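Local coordinates for phosphoenolpyruvate-protein phosphotransferase (Coxiella burnetii, PDB 3TRC) that probably transfers the phosphoryl group of phosphoenolpyruvate to a histidine of a partner protein, the part modelled here being its GAF domain, at residues 42-47 and 55-60; 50-55 and 70-75; 77-82 and 99-104; 116-121 and 130-135. All coordinates share one frame; numbering follows the deposited sequence.

Contact 1 of 4, residues 42-47 and 55-60; sequences ACSLFI and YVLMAT. With NA (sodium ion), chain C.
Leu57 lays its CD1 methyl over one face of the Phe46 ring, 4.0 Å from the ring centroid, while its CB comes within 3.8 Å of Phe46 CE2. With CG anti to the backbone N (chi1 -180°), Leu57 is carried toward Ser44, and CD1 packs on Ser44 CB. Next along this face, the hydroxyl of Thr60 donates to that of Ser44, OG1 to OG 2.9 Å. On the reverse face Ile47 CG1 crosses CG of Met58, present as selenomethionine, at 3.8 Å, and the CB atoms of Leu45 and Ala59 stand opposite each other. Between the faces runs an antiparallel ladder interrupted by a classic beta bulge: Met58 N makes a nearly straight bond of 2.8 Å to Leu45 O, and Ala59 N adds a weak one of 3.4 Å to the same oxygen. Tyr55 sends its OH away to the sodium ion. The hairpin belongs to the central GAF sheet, where strand 125-134 flanks strand 42-49 and helices 23-37 and 142-164 pack on the Leu45 side.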
loop_
_atom_site.group_PDB
_atom_site.type_symbol
_atom_site.label_atom_id
_atom_site.label_comp_id
_atom_site.label_asym_id
_atom_site.label_seq_id
_atom_site.Cartn_x
_atom_site.Cartn_y
_atom_site.Cartn_z
ATOM N N ALA A 42 -16.035 -4.507 -14.514
ATOM C CA ALA A 42 -16.637 -4.927 -13.258
ATOM C C ALA A 42 -15.564 -5.277 -12.238
ATOM O O ALA A 42 -14.478 -5.729 -12.588
ATOM C CB ALA A 42 -17.588 -6.112 -13.477
ATOM N N CYS A 43 -15.857 -5.023 -10.971
ATOM C CA CYS A 43 -14.958 -5.414 -9.902
ATOM C C CYS A 43 -15.810 -5.773 -8.704
ATOM O O CYS A 43 -16.715 -5.030 -8.334
ATOM C CB CYS A 43 -13.981 -4.290 -9.560
ATOM S SG CYS A 43 -12.786 -4.730 -8.288
ATOM N N SER A 44 -15.524 -6.929 -8.119
ATOM C CA SER A 44 -16.286 -7.439 -6.987
ATOM C C SER A 44 -15.351 -7.912 -5.888
ATOM O O SER A 44 -14.244 -8.375 -6.159
ATOM C CB SER A 44 -17.190 -8.600 -7.429
ATOM O OG SER A 44 -18.080 -8.175 -8.454
ATOM N N LEU A 45 -15.809 -7.797 -4.648
ATOM C CA LEU A 45 -15.018 -8.225 -3.506
ATOM C C LEU A 45 -15.863 -9.176 -2.673
ATOM O O LEU A 45 -16.983 -8.846 -2.289
ATOM C CB LEU A 45 -14.577 -7.009 -2.684
ATOM C CG LEU A 45 -13.441 -7.237 -1.685
ATOM C CD1 LEU A 45 -12.717 -5.932 -1.390
ATOM C CD2 LEU A 45 -13.961 -7.877 -0.409
ATOM N N PHE A 46 -15.327 -10.370 -2.438
ATOM C CA PHE A 46 -16.010 -11.395 -1.664
ATOM C C PHE A 46 -15.268 -11.585 -0.361
ATOM O O PHE A 46 -14.038 -11.506 -0.323
ATOM C CB PHE A 46 -16.007 -12.731 -2.414
ATOM C CG PHE A 46 -16.852 -12.740 -3.658
ATOM C CD1 PHE A 46 -16.340 -12.307 -4.867
ATOM C CD2 PHE A 46 -18.159 -13.210 -3.616
ATOM C CE1 PHE A 46 -17.118 -12.329 -6.019
ATOM C CE2 PHE A 46 -18.944 -13.229 -4.756
ATOM C CZ PHE A 46 -18.428 -12.796 -5.957
ATOM N N ILE A 47 -16.008 -11.851 0.705
ATOM C CA ILE A 47 -15.381 -12.173 1.980
ATOM C C ILE A 47 -15.766 -13.589 2.397
ATOM O O ILE A 47 -16.906 -14.015 2.201
ATOM C CB ILE A 47 -15.761 -11.145 3.064
ATOM C CG1 ILE A 47 -15.201 -9.768 2.690
ATOM C CG2 ILE A 47 -15.217 -11.566 4.418
ATOM C CD1 ILE A 47 -15.286 -8.749 3.811
ATOM N N TYR A 55 -18.149 -17.981 0.012
ATOM C CA TYR A 55 -17.754 -16.604 -0.220
ATOM C C TYR A 55 -19.010 -15.761 -0.307
ATOM O O TYR A 55 -19.962 -16.148 -0.975
ATOM C CB TYR A 55 -17.017 -16.504 -1.546
ATOM C CG TYR A 55 -15.763 -17.319 -1.566
ATOM C CD1 TYR A 55 -14.669 -16.910 -0.826
ATOM C CD2 TYR A 55 -15.669 -18.488 -2.308
ATOM C CE1 TYR A 55 -13.515 -17.617 -0.818
ATOM C CE2 TYR A 55 -14.493 -19.228 -2.299
ATOM C CZ TYR A 55 -13.420 -18.766 -1.542
ATOM O OH TYR A 55 -12.219 -19.420 -1.483
ATOM N N VAL A 56 -19.009 -14.609 0.354
ATOM C CA VAL A 56 -20.155 -13.705 0.296
ATOM C C VAL A 56 -19.778 -12.411 -0.407
ATOM O O VAL A 56 -18.782 -11.784 -0.068
ATOM C CB VAL A 56 -20.655 -13.356 1.709
ATOM C CG1 VAL A 56 -21.916 -12.497 1.622
ATOM C CG2 VAL A 56 -20.923 -14.624 2.494
ATOM N N LEU A 57 -20.562 -12.011 -1.400
ATOM C CA LEU A 57 -20.280 -10.756 -2.088
ATOM C C LEU A 57 -20.466 -9.596 -1.118
ATOM O O LEU A 57 -21.521 -9.467 -0.489
ATOM C CB LEU A 57 -21.210 -10.588 -3.288
ATOM C CG LEU A 57 -20.995 -9.303 -4.081
ATOM C CD1 LEU A 57 -19.642 -9.340 -4.791
ATOM C CD2 LEU A 57 -22.128 -9.119 -5.089
HETATM N N MSE A 58 -19.449 -8.749 -0.987
HETATM C CA MSE A 58 -19.518 -7.644 -0.025
HETATM C C MSE A 58 -19.405 -6.251 -0.655
HETATM O O MSE A 58 -19.687 -5.241 -0.007
HETATM C CB MSE A 58 -18.494 -7.846 1.101
HETATM C CG MSE A 58 -18.833 -9.016 2.039
HETATM SE SE MSE A 58 -20.570 -8.853 2.926
HETATM C CE MSE A 58 -20.112 -7.407 4.145
ATOM N N ALA A 59 -19.016 -6.205 -1.925
ATOM C CA ALA A 59 -18.968 -4.957 -2.677
ATOM C C ALA A 59 -18.867 -5.273 -4.157
ATOM O O ALA A 59 -18.219 -6.242 -4.545
ATOM C CB ALA A 59 -17.775 -4.114 -2.238
ATOM N N THR A 60 -19.512 -4.462 -4.985
ATOM C CA THR A 60 -19.395 -4.651 -6.421
ATOM C C THR A 60 -19.608 -3.352 -7.174
ATOM O O THR A 60 -20.359 -2.469 -6.747
ATOM C CB THR A 60 -20.376 -5.724 -6.961
ATOM O OG1 THR A 60 -20.040 -6.038 -8.320
ATOM C CG2 THR A 60 -21.825 -5.226 -6.906
HETATM NA NA NA C . -12.248 -21.897 -2.493
#

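Contact 2 of 4, residues 50-55 and 70-75; sequences DVHGEY and KLRLKF. With NA (sodium ion), chain C.
Glu54 and Lys74 both set CG beside the backbone N; from there Glu54 runs on extended (chi2 168°), while Lys74 bends at chi2 (-67°), which puts its CD 3.6 Å from Glu54 CG, and the chains run side by side. Lys74 NZ reaches Glu54 OE2 at 2.9 Å from above the carboxylate plane. OE1 takes Arg72 NH1 at 2.9 Å, the arginine crossing at about a right angle, so each carboxylate oxygen has its own cation; NH1 also bridges to Asp49. The Phe75 ring lies against the peptide after Gly53, whose CA is 3.7 Å from the ring centroid. Phe75 also turns its edge to the face of Tyr55, planes 54° apart, with CD1 3.6 Å from Tyr55 CE2. Phe75 N makes a straight bond of 2.9 Å to Gly53 O. Bonds from Tyr55 N to Leu73 O (2.7 Å) and Leu73 N to Tyr55 O (2.9 Å) join strand 72-74, an outer strand of the sheet, to strand 54-61, and both side chains pack on Phe46 of strand 42-49.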
loop_
_atom_site.group_PDB
_atom_site.type_symbol
_atom_site.label_atom_id
_atom_site.label_comp_id
_atom_site.label_asym_id
_atom_site.label_seq_id
_atom_site.Cartn_x
_atom_site.Cartn_y
_atom_site.Cartn_z
ATOM N N ASP A 50 -16.582 -18.543 6.887
ATOM C CA ASP A 50 -16.031 -19.859 7.180
ATOM C C ASP A 50 -17.044 -20.831 7.779
ATOM O O ASP A 50 -16.978 -22.024 7.510
ATOM C CB ASP A 50 -14.776 -19.747 8.054
ATOM C CG ASP A 50 -13.609 -19.102 7.316
ATOM O OD1 ASP A 50 -13.499 -19.295 6.091
ATOM O OD2 ASP A 50 -12.798 -18.407 7.958
ATOM N N VAL A 51 -17.988 -20.329 8.571
ATOM C CA VAL A 51 -18.998 -21.207 9.165
ATOM C C VAL A 51 -19.863 -21.930 8.121
ATOM O O VAL A 51 -20.183 -23.113 8.282
ATOM C CB VAL A 51 -19.904 -20.456 10.169
ATOM C CG1 VAL A 51 -20.604 -19.300 9.496
ATOM C CG2 VAL A 51 -20.928 -21.409 10.777
ATOM N N HIS A 52 -20.239 -21.223 7.056
ATOM C CA HIS A 52 -21.093 -21.800 6.022
ATOM C C HIS A 52 -20.302 -22.292 4.807
ATOM O O HIS A 52 -20.878 -22.860 3.878
ATOM C CB HIS A 52 -22.149 -20.788 5.573
ATOM C CG HIS A 52 -23.067 -20.353 6.673
ATOM N ND1 HIS A 52 -23.038 -19.084 7.212
ATOM C CD2 HIS A 52 -24.034 -21.023 7.342
ATOM C CE1 HIS A 52 -23.950 -18.991 8.163
ATOM N NE2 HIS A 52 -24.569 -20.154 8.261
ATOM N N GLY A 53 -18.993 -22.063 4.815
ATOM C CA GLY A 53 -18.138 -22.505 3.727
ATOM C C GLY A 53 -18.490 -21.857 2.401
ATOM O O GLY A 53 -18.542 -22.517 1.359
ATOM N N GLU A 54 -18.735 -20.551 2.446
ATOM C CA GLU A 54 -19.124 -19.789 1.268
ATOM C C GLU A 54 -18.421 -18.445 1.224
ATOM O O GLU A 54 -18.134 -17.847 2.259
ATOM C CB GLU A 54 -20.635 -19.532 1.277
ATOM C CG GLU A 54 -21.498 -20.771 1.205
ATOM C CD GLU A 54 -22.957 -20.485 1.514
ATOM O OE1 GLU A 54 -23.241 -19.614 2.368
ATOM O OE2 GLU A 54 -23.824 -21.134 0.898
ATOM N N TYR A 55 -18.149 -17.981 0.012
ATOM C CA TYR A 55 -17.754 -16.604 -0.220
ATOM C C TYR A 55 -19.010 -15.761 -0.307
ATOM O O TYR A 55 -19.962 -16.148 -0.975
ATOM C CB TYR A 55 -17.017 -16.504 -1.546
ATOM C CG TYR A 55 -15.763 -17.319 -1.566
ATOM C CD1 TYR A 55 -14.669 -16.910 -0.826
ATOM C CD2 TYR A 55 -15.669 -18.488 -2.308
ATOM C CE1 TYR A 55 -13.515 -17.617 -0.818
ATOM C CE2 TYR A 55 -14.493 -19.228 -2.299
ATOM C CZ TYR A 55 -13.420 -18.766 -1.542
ATOM O OH TYR A 55 -12.219 -19.420 -1.483
ATOM N N LYS A 70 -25.583 -10.758 -0.276
ATOM C CA LYS A 70 -26.500 -11.862 -0.567
ATOM C C LYS A 70 -25.893 -12.988 -1.417
ATOM O O LYS A 70 -26.085 -14.165 -1.121
ATOM C CB LYS A 70 -27.761 -11.323 -1.256
ATOM C CG LYS A 70 -28.493 -10.244 -0.466
ATOM C CD LYS A 70 -28.991 -10.793 0.868
ATOM C CE LYS A 70 -29.664 -9.718 1.705
ATOM N NZ LYS A 70 -30.056 -10.238 3.048
ATOM N N LEU A 71 -25.188 -12.633 -2.485
ATOM C CA LEU A 71 -24.617 -13.636 -3.377
ATOM C C LEU A 71 -23.582 -14.485 -2.647
ATOM O O LEU A 71 -22.615 -13.961 -2.101
ATOM C CB LEU A 71 -23.980 -12.971 -4.596
ATOM C CG LEU A 71 -23.294 -13.923 -5.576
ATOM C CD1 LEU A 71 -24.292 -14.906 -6.174
ATOM C CD2 LEU A 71 -22.592 -13.131 -6.665
ATOM N N ARG A 72 -23.801 -15.796 -2.639
ATOM C CA ARG A 72 -22.913 -16.728 -1.954
ATOM C C ARG A 72 -22.412 -17.804 -2.910
ATOM O O ARG A 72 -23.181 -18.373 -3.689
ATOM C CB ARG A 72 -23.623 -17.357 -0.748
ATOM C CG ARG A 72 -23.878 -16.360 0.367
ATOM C CD ARG A 72 -24.819 -16.875 1.446
ATOM N NE ARG A 72 -24.809 -15.950 2.573
ATOM C CZ ARG A 72 -23.932 -16.007 3.570
ATOM N NH1 ARG A 72 -23.015 -16.969 3.596
ATOM N NH2 ARG A 72 -23.980 -15.112 4.544
ATOM N N LEU A 73 -21.111 -18.070 -2.852
ATOM C CA LEU A 73 -20.480 -19.058 -3.716
ATOM C C LEU A 73 -19.753 -20.056 -2.829
ATOM O O LEU A 73 -19.050 -19.662 -1.907
ATOM C CB LEU A 73 -19.486 -18.377 -4.658
ATOM C CG LEU A 73 -20.060 -17.297 -5.578
ATOM C CD1 LEU A 73 -18.938 -16.613 -6.358
ATOM C CD2 LEU A 73 -21.089 -17.890 -6.521
ATOM N N LYS A 74 -19.922 -21.346 -3.098
ATOM C CA LYS A 74 -19.333 -22.368 -2.240
ATOM C C LYS A 74 -17.816 -22.435 -2.357
ATOM O O LYS A 74 -17.259 -22.316 -3.453
ATOM C CB LYS A 74 -19.936 -23.742 -2.547
ATOM C CG LYS A 74 -21.413 -23.860 -2.214
ATOM C CD LYS A 74 -21.641 -23.771 -0.718
ATOM C CE LYS A 74 -23.087 -24.075 -0.359
ATOM N NZ LYS A 74 -23.320 -23.974 1.110
ATOM N N PHE A 75 -17.147 -22.625 -1.224
ATOM C CA PHE A 75 -15.706 -22.841 -1.230
ATOM C C PHE A 75 -15.376 -23.967 -2.210
ATOM O O PHE A 75 -16.062 -24.988 -2.250
ATOM C CB PHE A 75 -15.188 -23.241 0.158
ATOM C CG PHE A 75 -15.141 -22.115 1.168
ATOM C CD1 PHE A 75 -15.449 -20.814 0.813
ATOM C CD2 PHE A 75 -14.771 -22.377 2.482
ATOM C CE1 PHE A 75 -15.393 -19.791 1.751
ATOM C CE2 PHE A 75 -14.715 -21.361 3.426
ATOM C CZ PHE A 75 -15.032 -20.064 3.060
HETATM NA NA NA C . -12.248 -21.897 -2.493
HETATM O O HOH W 1 -23.771 -21.006 -2.118
#

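Contact 3 of 4, residues 77-82 and 99-104; sequences EGLIGL and PAYKHR. With NA (sodium ion), chain C; PO4 (phosphate ion), chain B.
The loop 99-104 passes the first turn of helix 78-86 with Gly78 CA directed at Ala100 O, a CA-H...O contact of 3.1 Å, and no conventional hydrogen bond joins the two backbones. What links them instead is a phosphate ion, probably from the crystallisation liquor. Leu79 N and Lys102 N both donate to its O4, at 2.8 Å and 2.9 Å, one from each segment, while Ile80 N takes O3 at 2.9 Å. Arg104, extended from CG to NE, presents NH1 to O1 at 3.0 Å, with that oxygen in the plane of its guanidinium. Leu79 N and Ile80 N, amides of the first turn, thus bind the anion at the N-terminal end of the helix, whose dipole would probably favour the negative charge. Gly78 has a positive phi of 67°, which favours glycine, and its CA lies close to the phosphate. Around the ion, Lys102, extended to CD (chi2 162°), lays that atom 3.6 Å from Gly78 CA. Leu79 CD2 meets the edge of the Tyr101 ring at CD1, 4.1 Å away, and Leu82 CD2 packs on Ala100 CB. One residue before Leu82, Gly81 O binds the sodium ion at 2.9 Å, as do Tyr55 and Glu85.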
loop_
_atom_site.group_PDB
_atom_site.type_symbol
_atom_site.label_atom_id
_atom_site.label_comp_id
_atom_site.label_asym_id
_atom_site.label_seq_id
_atom_site.Cartn_x
_atom_site.Cartn_y
_atom_site.Cartn_z
ATOM N N GLU A 77 -15.522 -24.207 -5.375
ATOM C CA GLU A 77 -16.311 -24.334 -6.596
ATOM C C GLU A 77 -16.099 -23.195 -7.579
ATOM O O GLU A 77 -15.909 -22.042 -7.192
ATOM C CB GLU A 77 -17.799 -24.463 -6.267
ATOM C CG GLU A 77 -18.142 -25.701 -5.464
ATOM C CD GLU A 77 -19.630 -25.993 -5.466
ATOM O OE1 GLU A 77 -20.400 -25.156 -5.987
ATOM O OE2 GLU A 77 -20.026 -27.059 -4.952
ATOM N N GLY A 78 -16.142 -23.530 -8.862
ATOM C CA GLY A 78 -15.996 -22.535 -9.903
ATOM C C GLY A 78 -14.618 -21.910 -9.974
ATOM O O GLY A 78 -13.678 -22.325 -9.298
ATOM N N LEU A 79 -14.503 -20.890 -10.813
ATOM C CA LEU A 79 -13.240 -20.216 -11.026
ATOM C C LEU A 79 -12.847 -19.418 -9.784
ATOM O O LEU A 79 -11.687 -19.405 -9.381
ATOM C CB LEU A 79 -13.359 -19.298 -12.241
ATOM C CG LEU A 79 -12.075 -18.706 -12.806
ATOM C CD1 LEU A 79 -11.032 -19.799 -13.047
ATOM C CD2 LEU A 79 -12.393 -17.957 -14.094
ATOM N N ILE A 80 -13.817 -18.740 -9.184
ATOM C CA ILE A 80 -13.545 -17.982 -7.970
ATOM C C ILE A 80 -13.085 -18.911 -6.842
ATOM O O ILE A 80 -12.139 -18.598 -6.110
ATOM C CB ILE A 80 -14.756 -17.114 -7.567
ATOM C CG1 ILE A 80 -14.937 -16.004 -8.605
ATOM C CG2 ILE A 80 -14.567 -16.528 -6.179
ATOM C CD1 ILE A 80 -16.213 -15.194 -8.468
ATOM N N GLY A 81 -13.739 -20.065 -6.726
ATOM C CA GLY A 81 -13.305 -21.089 -5.791
ATOM C C GLY A 81 -11.881 -21.535 -6.067
ATOM O O GLY A 81 -11.097 -21.765 -5.148
ATOM N N LEU A 82 -11.529 -21.649 -7.342
ATOM C CA LEU A 82 -10.184 -22.088 -7.695
ATOM C C LEU A 82 -9.134 -21.065 -7.255
ATOM O O LEU A 82 -8.074 -21.436 -6.752
ATOM C CB LEU A 82 -10.094 -22.386 -9.191
ATOM C CG LEU A 82 -8.810 -23.049 -9.685
ATOM C CD1 LEU A 82 -8.530 -24.344 -8.919
ATOM C CD2 LEU A 82 -8.896 -23.301 -11.186
ATOM N N PRO A 99 -12.370 -24.514 -17.855
ATOM C CA PRO A 99 -13.124 -25.705 -17.443
ATOM C C PRO A 99 -13.825 -25.558 -16.092
ATOM O O PRO A 99 -14.812 -26.251 -15.846
ATOM C CB PRO A 99 -12.043 -26.785 -17.350
ATOM C CG PRO A 99 -10.971 -26.328 -18.271
ATOM C CD PRO A 99 -10.964 -24.830 -18.160
ATOM N N ALA A 100 -13.324 -24.676 -15.230
ATOM C CA ALA A 100 -13.881 -24.528 -13.888
ATOM C C ALA A 100 -15.003 -23.497 -13.840
ATOM O O ALA A 100 -15.747 -23.426 -12.862
ATOM C CB ALA A 100 -12.787 -24.159 -12.893
ATOM N N TYR A 101 -15.121 -22.703 -14.897
ATOM C CA TYR A 101 -16.089 -21.609 -14.929
ATOM C C TYR A 101 -17.539 -22.090 -14.882
ATOM O O TYR A 101 -17.926 -23.004 -15.610
ATOM C CB TYR A 101 -15.862 -20.737 -16.166
ATOM C CG TYR A 101 -16.689 -19.468 -16.197
ATOM C CD1 TYR A 101 -16.249 -18.313 -15.566
ATOM C CD2 TYR A 101 -17.900 -19.424 -16.871
ATOM C CE1 TYR A 101 -17.000 -17.147 -15.599
ATOM C CE2 TYR A 101 -18.659 -18.268 -16.909
ATOM C CZ TYR A 101 -18.204 -17.133 -16.276
ATOM O OH TYR A 101 -18.955 -15.980 -16.311
ATOM N N LYS A 102 -18.336 -21.463 -14.024
ATOM C CA LYS A 102 -19.758 -21.775 -13.927
ATOM C C LYS A 102 -20.586 -20.635 -14.510
ATOM O O LYS A 102 -20.635 -19.541 -13.948
ATOM C CB LYS A 102 -20.152 -22.033 -12.470
ATOM C CG LYS A 102 -19.483 -23.257 -11.856
ATOM C CD LYS A 102 -19.549 -23.225 -10.335
ATOM C CE LYS A 102 -20.532 -24.245 -9.788
ATOM N NZ LYS A 102 -21.915 -24.019 -10.288
ATOM N N HIS A 103 -21.235 -20.889 -15.642
ATOM C CA HIS A 103 -21.984 -19.845 -16.335
ATOM C C HIS A 103 -23.374 -19.649 -15.733
ATOM O O HIS A 103 -24.149 -20.597 -15.612
ATOM C CB HIS A 103 -22.084 -20.155 -17.830
ATOM C CG HIS A 103 -22.602 -19.014 -18.649
ATOM N ND1 HIS A 103 -23.693 -19.129 -19.483
ATOM C CD2 HIS A 103 -22.179 -17.732 -18.756
ATOM C CE1 HIS A 103 -23.918 -17.967 -20.072
ATOM N NE2 HIS A 103 -23.014 -17.103 -19.647
ATOM N N ARG A 104 -23.684 -18.414 -15.355
ATOM C CA ARG A 104 -24.967 -18.110 -14.729
ATOM C C ARG A 104 -25.711 -17.022 -15.493
ATOM O O ARG A 104 -25.834 -15.891 -15.019
ATOM C CB ARG A 104 -24.773 -17.710 -13.266
ATOM C CG ARG A 104 -24.229 -18.836 -12.391
ATOM C CD ARG A 104 -24.147 -18.419 -10.931
ATOM N NE ARG A 104 -23.662 -19.503 -10.078
ATOM C CZ ARG A 104 -22.378 -19.722 -9.813
ATOM N NH1 ARG A 104 -21.449 -18.934 -10.335
ATOM N NH2 ARG A 104 -22.022 -20.728 -9.027
HETATM NA NA NA C . -12.248 -21.897 -2.493
HETATM P P PO4 B . -17.598 -19.117 -10.950
HETATM O O1 PO4 B . -18.649 -19.931 -10.240
HETATM O O2 PO4 B . -18.251 -17.943 -11.651
HETATM O O3 PO4 B . -16.575 -18.604 -9.973
HETATM O O4 PO4 B . -16.911 -19.961 -11.994
#

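Contact 4 of 4, residues 116-121 and 130-135; sequences LGIPII and LVIQQL
Ile132 reaches across to Leu116, and the two side chains lie side by side, pointing the same way. From the backbone, CB of Ile132 stands 3.9 Å from Leu116 O. CG1, beside the backbone N and anti to the carbonyl carbon (chi1 -52°), keeps near that oxygen at 4.2 Å. At the tip, CD1 turns in over the neighbouring strand: it comes 3.4 Å from Leu116 O and 4.1 Å from Leu116 CG, with CD2 of the leucine equally close. Its chi2 of 94° lies away from the staggered positions, and this rotation points CD1 to the leucine; the same methyl touches Ile118 CD1 more loosely. Further along this face Ile118 and Leu130 meet CB to CB, and Ile120 brings CD1 within 4.2 Å of Leu130 CB. The opposite face carries Gly117 beside Val131, where the glycine has no side chain to set against the valine. Two pairs of backbone bonds tie the strands: Leu116 with Ile132, each N to the other's O at 2.8 Å, and Ile118 with Leu130 in the same reciprocal way. Ile118 and Ile120 also pack on helix 142-164, while Val131, on the other face, meets Ile80 of helix 78-86. This is an antiparallel hairpin in the middle of the GAF fold, a central sheet with helices packed against it.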
loop_
_atom_site.group_PDB
_atom_site.type_symbol
_atom_site.label_atom_id
_atom_site.label_comp_id
_atom_site.label_asym_id
_atom_site.label_seq_id
_atom_site.Cartn_x
_atom_site.Cartn_y
_atom_site.Cartn_z
ATOM N N LEU A 116 -9.483 -11.362 -13.809
ATOM C CA LEU A 116 -8.376 -11.425 -12.861
ATOM C C LEU A 116 -8.939 -11.689 -11.478
ATOM O O LEU A 116 -9.645 -10.852 -10.917
ATOM C CB LEU A 116 -7.566 -10.124 -12.864
ATOM C CG LEU A 116 -6.410 -10.050 -11.858
ATOM C CD1 LEU A 116 -5.420 -11.186 -12.082
ATOM C CD2 LEU A 116 -5.708 -8.696 -11.962
ATOM N N GLY A 117 -8.635 -12.868 -10.944
ATOM C CA GLY A 117 -9.077 -13.235 -9.610
ATOM C C GLY A 117 -7.888 -13.286 -8.682
ATOM O O GLY A 117 -6.891 -13.942 -8.977
ATOM N N ILE A 118 -7.993 -12.585 -7.558
ATOM C CA ILE A 118 -6.875 -12.412 -6.643
ATOM C C ILE A 118 -7.255 -12.796 -5.218
ATOM O O ILE A 118 -8.226 -12.282 -4.660
ATOM C CB ILE A 118 -6.389 -10.948 -6.680
ATOM C CG1 ILE A 118 -5.862 -10.620 -8.075
ATOM C CG2 ILE A 118 -5.332 -10.690 -5.620
ATOM C CD1 ILE A 118 -5.214 -9.291 -8.164
ATOM N N PRO A 119 -6.487 -13.705 -4.615
ATOM C CA PRO A 119 -6.805 -14.102 -3.245
ATOM C C PRO A 119 -6.431 -12.993 -2.275
ATOM O O PRO A 119 -5.395 -12.340 -2.427
ATOM C CB PRO A 119 -5.926 -15.338 -3.029
ATOM C CG PRO A 119 -4.765 -15.122 -3.933
ATOM C CD PRO A 119 -5.293 -14.394 -5.133
ATOM N N ILE A 120 -7.300 -12.765 -1.299
ATOM C CA ILE A 120 -7.031 -11.778 -0.261
ATOM C C ILE A 120 -6.589 -12.541 0.968
ATOM O O ILE A 120 -7.393 -13.212 1.612
ATOM C CB ILE A 120 -8.275 -10.928 0.047
ATOM C CG1 ILE A 120 -8.736 -10.189 -1.221
ATOM C CG2 ILE A 120 -7.976 -9.946 1.176
ATOM C CD1 ILE A 120 -10.030 -9.396 -1.058
ATOM N N ILE A 121 -5.296 -12.456 1.271
ATOM C CA ILE A 121 -4.679 -13.308 2.275
ATOM C C ILE A 121 -3.969 -12.472 3.329
ATOM O O ILE A 121 -3.165 -11.597 3.008
ATOM C CB ILE A 121 -3.648 -14.266 1.627
ATOM C CG1 ILE A 121 -4.307 -15.088 0.517
ATOM C CG2 ILE A 121 -3.010 -15.169 2.683
ATOM C CD1 ILE A 121 -3.329 -15.845 -0.360
ATOM N N LEU A 130 -10.753 -10.940 -4.574
ATOM C CA LEU A 130 -11.003 -9.756 -5.392
ATOM C C LEU A 130 -11.115 -10.201 -6.846
ATOM O O LEU A 130 -10.236 -10.889 -7.357
ATOM C CB LEU A 130 -9.857 -8.754 -5.221
ATOM C CG LEU A 130 -9.867 -7.491 -6.086
ATOM C CD1 LEU A 130 -10.996 -6.583 -5.639
ATOM C CD2 LEU A 130 -8.526 -6.761 -5.998
ATOM N N VAL A 131 -12.207 -9.821 -7.506
ATOM C CA VAL A 131 -12.470 -10.288 -8.865
ATOM C C VAL A 131 -12.642 -9.101 -9.799
ATOM O O VAL A 131 -13.541 -8.283 -9.609
ATOM C CB VAL A 131 -13.735 -11.166 -8.956
ATOM C CG1 VAL A 131 -13.990 -11.574 -10.411
ATOM C CG2 VAL A 131 -13.610 -12.401 -8.072
ATOM N N ILE A 132 -11.783 -9.024 -10.811
ATOM C CA ILE A 132 -11.824 -7.938 -11.780
ATOM C C ILE A 132 -12.169 -8.524 -13.152
ATOM O O ILE A 132 -11.605 -9.529 -13.562
ATOM C CB ILE A 132 -10.471 -7.184 -11.849
ATOM C CG1 ILE A 132 -10.015 -6.738 -10.453
ATOM C CG2 ILE A 132 -10.586 -5.977 -12.766
ATOM C CD1 ILE A 132 -9.065 -7.717 -9.770
ATOM N N GLN A 133 -13.119 -7.909 -13.845
ATOM C CA GLN A 133 -13.573 -8.453 -15.120
ATOM C C GLN A 133 -13.667 -7.365 -16.169
ATOM O O GLN A 133 -13.833 -6.194 -15.850
ATOM C CB GLN A 133 -14.936 -9.129 -14.955
ATOM C CG GLN A 133 -14.969 -10.176 -13.839
ATOM C CD GLN A 133 -16.344 -10.794 -13.653
ATOM O OE1 GLN A 133 -17.132 -10.356 -12.806
ATOM N NE2 GLN A 133 -16.642 -11.818 -14.445
ATOM N N GLN A 134 -13.539 -7.756 -17.430
ATOM C CA GLN A 134 -13.738 -6.809 -18.514
ATOM C C GLN A 134 -14.409 -7.488 -19.694
ATOM O O GLN A 134 -14.349 -8.708 -19.841
ATOM C CB GLN A 134 -12.422 -6.138 -18.928
ATOM C CG GLN A 134 -11.307 -7.092 -19.287
ATOM C CD GLN A 134 -9.949 -6.409 -19.287
ATOM O OE1 GLN A 134 -9.837 -5.222 -18.979
ATOM N NE2 GLN A 134 -8.915 -7.158 -19.639
ATOM N N LEU A 135 -15.066 -6.683 -20.517
ATOM C CA LEU A 135 -15.767 -7.181 -21.688
ATOM C C LEU A 135 -14.804 -7.700 -22.755
ATOM O O LEU A 135 -15.110 -8.671 -23.448
ATOM C CB LEU A 135 -16.652 -6.074 -22.264
ATOM C CG LEU A 135 -17.754 -5.563 -21.332
ATOM C CD1 LEU A 135 -18.293 -4.221 -21.807
ATOM C CD2 LEU A 135 -18.875 -6.588 -21.197
#

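How the contacts relate
Along the chain, contacts 1 and 2 alternate their segments and share Tyr55; contacts 3 and 4 follow in series. Contacts 1, 2 and 4 belong to one antiparallel sheet: strand 54-61 serves both contact 1 and contact 2, and strands 42-49 and 125-134, neighbours in it, join contact 1 to contact 4, their centres about 9 Å apart. Contacts 2 and 4 lie about 17 Å apart, centre to centre, without touching. Contact 3 packs on the sheet through Ile80, which meets Phe46, Leu73 and Val131 of the other three. The sodium ion, bound by Tyr55, Gly81 and Glu85, ties the hairpin of strands 42-49 and 54-61 to helix 78-86; all four contacts lie within the GAF domain.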